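Serine acetyltransferase 1, putative (Entamoeba histolytica, PDB 7BW9) probably catalyses the transfer of an acetyl group from acetyl-CoA to L-serine, a step in cysteine biosynthesis, and binds cysteine. Local coordinates at residues S34-L38 and L154-I158; L40-I44 and R64-L68. All blocks are in the same frame, centred on the assembly; numbering follows the deposited sequence.

Contact 1 of 2, residues S34-L38 and L154-I158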
loop_
_atom_site.group_PDB
_atom_site.type_symbol
_atom_site.label_atom_id
_atom_site.label_comp_id
_atom_site.label_asym_id
_atom_site.label_seq_id
_atom_site.Cartn_x
_atom_site.Cartn_y
_atom_site.Cartn_z
ATOM N N SER A 34 2.044 -12.677 -7.790
ATOM C CA SER A 34 2.527 -11.577 -6.961
ATOM C C SER A 34 3.991 -11.300 -7.280
ATOM O O SER A 34 4.291 -10.513 -8.181
ATOM C CB SER A 34 2.333 -11.888 -5.473
ATOM O OG SER A 34 2.720 -13.220 -5.156
ATOM N N PHE A 35 4.911 -11.916 -6.539
ATOM C CA PHE A 35 6.326 -11.897 -6.887
ATOM C C PHE A 35 6.905 -13.258 -6.528
ATOM O O PHE A 35 6.258 -14.072 -5.866
ATOM C CB PHE A 35 7.083 -10.748 -6.205
ATOM C CG PHE A 35 7.056 -10.801 -4.714
ATOM C CD1 PHE A 35 6.020 -10.191 -3.999
ATOM C CD2 PHE A 35 8.072 -11.433 -4.014
ATOM C CE1 PHE A 35 5.991 -10.218 -2.614
ATOM C CE2 PHE A 35 8.051 -11.485 -2.625
ATOM C CZ PHE A 35 7.008 -10.877 -1.921
ATOM N N LEU A 36 8.124 -13.519 -6.996
ATOM C CA LEU A 36 8.585 -14.903 -7.081
ATOM C C LEU A 36 8.552 -15.592 -5.718
ATOM O O LEU A 36 7.926 -16.645 -5.569
ATOM C CB LEU A 36 9.982 -14.972 -7.692
ATOM C CG LEU A 36 10.450 -16.389 -8.049
ATOM C CD1 LEU A 36 9.304 -17.228 -8.628
ATOM C CD2 LEU A 36 11.594 -16.330 -9.049
ATOM N N GLU A 37 9.178 -14.989 -4.696
ATOM C CA GLU A 37 9.274 -15.680 -3.406
ATOM C C GLU A 37 7.899 -15.936 -2.801
ATOM O O GLU A 37 7.662 -17.007 -2.235
ATOM C CB GLU A 37 10.150 -14.896 -2.436
ATOM C CG GLU A 37 11.577 -14.747 -2.887
ATOM C CD GLU A 37 11.791 -13.446 -3.640
ATOM O OE1 GLU A 37 10.935 -13.095 -4.486
ATOM O OE2 GLU A 37 12.800 -12.767 -3.367
ATOM N N LEU A 38 6.965 -14.986 -2.936
ATOM C CA LEU A 38 5.641 -15.186 -2.341
ATOM C C LEU A 38 4.866 -16.282 -3.068
ATOM O O LEU A 38 4.273 -17.172 -2.435
ATOM C CB LEU A 38 4.843 -13.881 -2.348
ATOM C CG LEU A 38 3.435 -14.092 -1.782
ATOM C CD1 LEU A 38 3.482 -14.601 -0.326
ATOM C CD2 LEU A 38 2.579 -12.836 -1.907
ATOM N N LEU A 154 13.721 -8.667 0.840
ATOM C CA LEU A 154 12.573 -9.570 0.828
ATOM C C LEU A 154 11.384 -8.971 1.573
ATOM O O LEU A 154 10.260 -8.941 1.055
ATOM C CB LEU A 154 12.978 -10.910 1.434
ATOM C CG LEU A 154 11.907 -11.976 1.525
ATOM C CD1 LEU A 154 11.336 -12.255 0.132
ATOM C CD2 LEU A 154 12.548 -13.241 2.136
ATOM N N MET A 155 11.614 -8.460 2.787
ATOM C CA MET A 155 10.511 -7.838 3.513
ATOM C C MET A 155 9.970 -6.605 2.791
ATOM O O MET A 155 8.761 -6.339 2.856
ATOM C CB MET A 155 10.937 -7.471 4.935
ATOM C CG MET A 155 11.109 -8.679 5.861
ATOM S SD MET A 155 9.839 -9.935 5.676
ATOM C CE MET A 155 8.360 -9.118 6.254
ATOM N N GLU A 156 10.830 -5.834 2.106
ATOM C CA GLU A 156 10.310 -4.667 1.390
ATOM C C GLU A 156 9.465 -5.082 0.189
ATOM O O GLU A 156 8.514 -4.376 -0.167
ATOM C CB GLU A 156 11.441 -3.735 0.945
ATOM C CG GLU A 156 12.106 -2.955 2.102
ATOM C CD GLU A 156 11.125 -2.133 2.948
ATOM O OE1 GLU A 156 10.099 -1.653 2.406
ATOM O OE2 GLU A 156 11.399 -1.939 4.157
ATOM N N ASN A 157 9.776 -6.225 -0.429
ATOM C CA ASN A 157 8.919 -6.739 -1.501
ATOM C C ASN A 157 7.496 -6.969 -1.004
ATOM O O ASN A 157 6.526 -6.558 -1.649
ATOM C CB ASN A 157 9.480 -8.051 -2.067
ATOM C CG ASN A 157 10.676 -7.842 -2.972
ATOM O OD1 ASN A 157 10.934 -6.734 -3.436
ATOM N ND2 ASN A 157 11.410 -8.921 -3.237
ATOM N N ILE A 158 7.351 -7.656 0.134
ATOM C CA ILE A 158 6.013 -7.975 0.633
ATOM C C ILE A 158 5.344 -6.708 1.186
ATOM O O ILE A 158 4.118 -6.554 1.087
ATOM C CB ILE A 158 6.084 -9.132 1.661
ATOM C CG1 ILE A 158 4.695 -9.714 1.948
ATOM C CG2 ILE A 158 6.739 -8.706 2.986
ATOM C CD1 ILE A 158 3.954 -10.149 0.724
#

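Contact 2 of 2, residues L40-I44 and R64-L68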
loop_
_atom_site.group_PDB
_atom_site.type_symbol
_atom_site.label_atom_id
_atom_site.label_comp_id
_atom_site.label_asym_id
_atom_site.label_seq_id
_atom_site.Cartn_x
_atom_site.Cartn_y
_atom_site.Cartn_z
ATOM N N LEU A 40 6.036 -18.765 -4.716
ATOM C CA LEU A 40 6.637 -20.066 -4.432
ATOM C C LEU A 40 6.349 -20.514 -3.013
ATOM O O LEU A 40 6.005 -21.682 -2.787
ATOM C CB LEU A 40 8.141 -20.019 -4.680
ATOM C CG LEU A 40 8.522 -20.078 -6.164
ATOM C CD1 LEU A 40 10.034 -20.008 -6.327
ATOM C CD2 LEU A 40 7.959 -21.348 -6.803
ATOM N N ILE A 41 6.497 -19.608 -2.037
ATOM C CA ILE A 41 6.243 -19.990 -0.654
ATOM C C ILE A 41 4.798 -20.422 -0.492
ATOM O O ILE A 41 4.502 -21.411 0.192
ATOM C CB ILE A 41 6.634 -18.839 0.296
ATOM C CG1 ILE A 41 8.160 -18.732 0.344
ATOM C CG2 ILE A 41 6.092 -19.058 1.683
ATOM C CD1 ILE A 41 8.658 -17.401 0.785
ATOM N N GLN A 42 3.881 -19.724 -1.163
ATOM C CA GLN A 42 2.473 -20.098 -1.091
ATOM C C GLN A 42 2.253 -21.516 -1.592
ATOM O O GLN A 42 1.562 -22.314 -0.947
ATOM C CB GLN A 42 1.622 -19.120 -1.905
ATOM C CG GLN A 42 1.406 -17.754 -1.228
ATOM C CD GLN A 42 0.741 -16.759 -2.162
ATOM O OE1 GLN A 42 0.890 -16.838 -3.395
ATOM N NE2 GLN A 42 -0.011 -15.831 -1.592
ATOM N N LYS A 43 2.820 -21.838 -2.769
ATOM C CA LYS A 43 2.679 -23.177 -3.332
ATOM C C LYS A 43 3.387 -24.213 -2.467
ATOM O O LYS A 43 2.909 -25.346 -2.330
ATOM C CB LYS A 43 3.235 -23.217 -4.761
ATOM C CG LYS A 43 2.556 -22.265 -5.730
ATOM C CD LYS A 43 3.107 -22.410 -7.151
ATOM C CE LYS A 43 2.417 -21.440 -8.105
ATOM N NZ LYS A 43 2.580 -21.820 -9.541
ATOM N N ILE A 44 4.531 -23.853 -1.883
ATOM C CA ILE A 44 5.233 -24.809 -1.024
ATOM C C ILE A 44 4.432 -25.089 0.247
ATOM O O ILE A 44 4.310 -26.242 0.676
ATOM C CB ILE A 44 6.647 -24.306 -0.688
ATOM C CG1 ILE A 44 7.543 -24.330 -1.933
ATOM C CG2 ILE A 44 7.246 -25.163 0.415
ATOM C CD1 ILE A 44 8.758 -23.408 -1.841
ATOM N N ARG A 64 9.823 -26.756 -6.757
ATOM C CA ARG A 64 9.488 -25.443 -6.213
ATOM C C ARG A 64 10.435 -25.065 -5.087
ATOM O O ARG A 64 10.904 -23.921 -5.018
ATOM C CB ARG A 64 8.037 -25.435 -5.748
ATOM C CG ARG A 64 7.099 -25.719 -6.902
ATOM C CD ARG A 64 5.662 -25.460 -6.579
ATOM N NE ARG A 64 5.088 -26.549 -5.815
ATOM C CZ ARG A 64 4.318 -27.492 -6.343
ATOM N NH1 ARG A 64 4.034 -27.464 -7.636
ATOM N NH2 ARG A 64 3.829 -28.454 -5.578
ATOM N N LEU A 65 10.759 -26.026 -4.215
ATOM C CA LEU A 65 11.683 -25.748 -3.123
ATOM C C LEU A 65 13.048 -25.339 -3.660
ATOM O O LEU A 65 13.644 -24.356 -3.193
ATOM C CB LEU A 65 11.802 -26.975 -2.222
ATOM C CG LEU A 65 12.280 -26.715 -0.796
ATOM C CD1 LEU A 65 11.285 -25.822 -0.043
ATOM C CD2 LEU A 65 12.524 -28.037 -0.059
ATOM N N SER A 66 13.555 -26.090 -4.651
ATOM C CA SER A 66 14.867 -25.816 -5.230
ATOM C C SER A 66 14.912 -24.450 -5.889
ATOM O O SER A 66 15.900 -23.718 -5.739
ATOM C CB SER A 66 15.236 -26.886 -6.263
ATOM O OG SER A 66 15.155 -28.190 -5.719
ATOM N N LEU A 67 13.874 -24.108 -6.666
ATOM C CA LEU A 67 13.825 -22.783 -7.278
ATOM C C LEU A 67 13.806 -21.686 -6.218
ATOM O O LEU A 67 14.483 -20.661 -6.357
ATOM C CB LEU A 67 12.604 -22.668 -8.197
ATOM C CG LEU A 67 12.388 -21.322 -8.896
ATOM C CD1 LEU A 67 13.608 -20.894 -9.691
ATOM C CD2 LEU A 67 11.157 -21.365 -9.802
ATOM N N LEU A 68 13.044 -21.882 -5.142
ATOM C CA LEU A 68 12.984 -20.841 -4.120
ATOM C C LEU A 68 14.355 -20.623 -3.489
ATOM O O LEU A 68 14.883 -19.501 -3.496
ATOM C CB LEU A 68 11.941 -21.185 -3.060
ATOM C CG LEU A 68 11.918 -20.231 -1.843
ATOM C CD1 LEU A 68 11.362 -18.824 -2.186
ATOM C CD2 LEU A 68 11.139 -20.839 -0.700
HETATM O O HOH W 1 4.305 -27.543 -2.830
HETATM O O HOH W 2 4.173 -24.890 -9.719
#

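Contact 1 of 2, residues S34-L38 and L154-I158
Phe35 lays one face of its ring over the side chain of Asn157: Asn157 CB sits 3.9 Å from the ring centroid and only 19° off the normal, a CH-pi contact. Phe35 is the N-cap residue of helix 36-45, so the contact sets the start of that helix, in the all-helical N-terminal part of a serine acetyltransferase, beside helix 148-162, which leads directly into the left-handed beta-helix. The same ring reaches further along helix 148-162. Its CE1 lies 3.9 Å from Ile158 CD1, and at its edge CE2 comes within 4.4 Å of Leu154 CD1. Leu154, Asn157 and Ile158, spaced three and then one residue apart, therefore form the side of the helix that receives the aromatic ring.

Three residues after Phe35, Leu38 extends the apolar patch. Ile135 of helix 128-144 adds to it, touching both Leu154 and Ile158. Glu37 also points at helix 148-162, but its carboxylate OE2 passes by 154-158 to hydrogen-bond Tyr150 OH, a turn earlier on helix 148-162, and more weakly His71 NE2, which leaves OE2 with polar partners although it also lies 3.8 Å from Leu154 CD1. Asn157 turns its amide oxygen to a weak hydrogen bond with Lys32 of a second subunit, which places this edge of the contact close to the subunit interface. At the other end of the patch, the methyl groups Leu38 CD2 and Ile158 CD1 meet at 4.0 Å.

Contact 2 of 2, residues L40-I44 and R64-L68
Arg64 opens the segment 64-68 opposite Leu40, their CA atoms 6.3 Å apart, in an antiparallel helix pair of the N-terminal helical domain of a serine acetyltransferase, packed by apolar side chains with a water-bridged arginine at one edge. The segments 40-44 and 64-68 run at 151° to each other, with axes 9.7 Å apart at closest approach. The aliphatic part of Arg64 is packed against helix 36-45: Arg64 CD touches Lys43 CB at 3.8 Å, and Arg64 CB is 4.0 Å from Ile44 CG1. Beyond it, the guanidinium makes the polar contacts. NH2 donates to water 1 at 2.9 Å, and that water donates in turn to Lys43 O at 2.7 Å, bridging the two helices; NH1 binds the carbonyl of Lys55. A second water links Arg64 NH1 and Lys43 NZ more weakly.

Leu65 has its CA-to-CB bond directed away, yet its side chain comes back, so that CD1 meets Ile44 CD1 at 3.9 Å. Leu67 lies on the exposed margin, its CG 3.7 Å from Leu40 CD1. Leu68 is pressed by three side chains: its CB lies 4.0 Å from Leu40 CD1, while its CD2 is 3.8 Å from Ile41 CG1 and 3.7 Å from Ile44 CD1. Leu40 has the largest area covered by the other segment, 84 Å², just ahead of Arg64.

Around this pair the bundle closes in: Phe96 of helix 96-113 packs on Ile44, Leu65 and Leu68, helix 2-17 covers Ile44 and Leu65, and helix 128-144 lies against Ile41.

Overall arrangement
Both contacts draw on helix 36-45. Contact 1 uses its beginning and contact 2 its later turns, and their centres lie about 12 Å apart. They touch directly, with Glu37 CA 4.0 Å from Leu68 CD1. In chain order, 34-38 and 40-44 come first, then 64-68 on helix 58-79, and finally 154-158 on helix 148-162, so the short-range pairing of contact 2 falls within the much longer span bridged by contact 1. One short helix thus has one partner nearby in sequence, helix 58-79, and one far along the chain, helix 148-162. Through the latter, the N-terminal helical bundle is tied to the helix preceding the left-handed beta-helix.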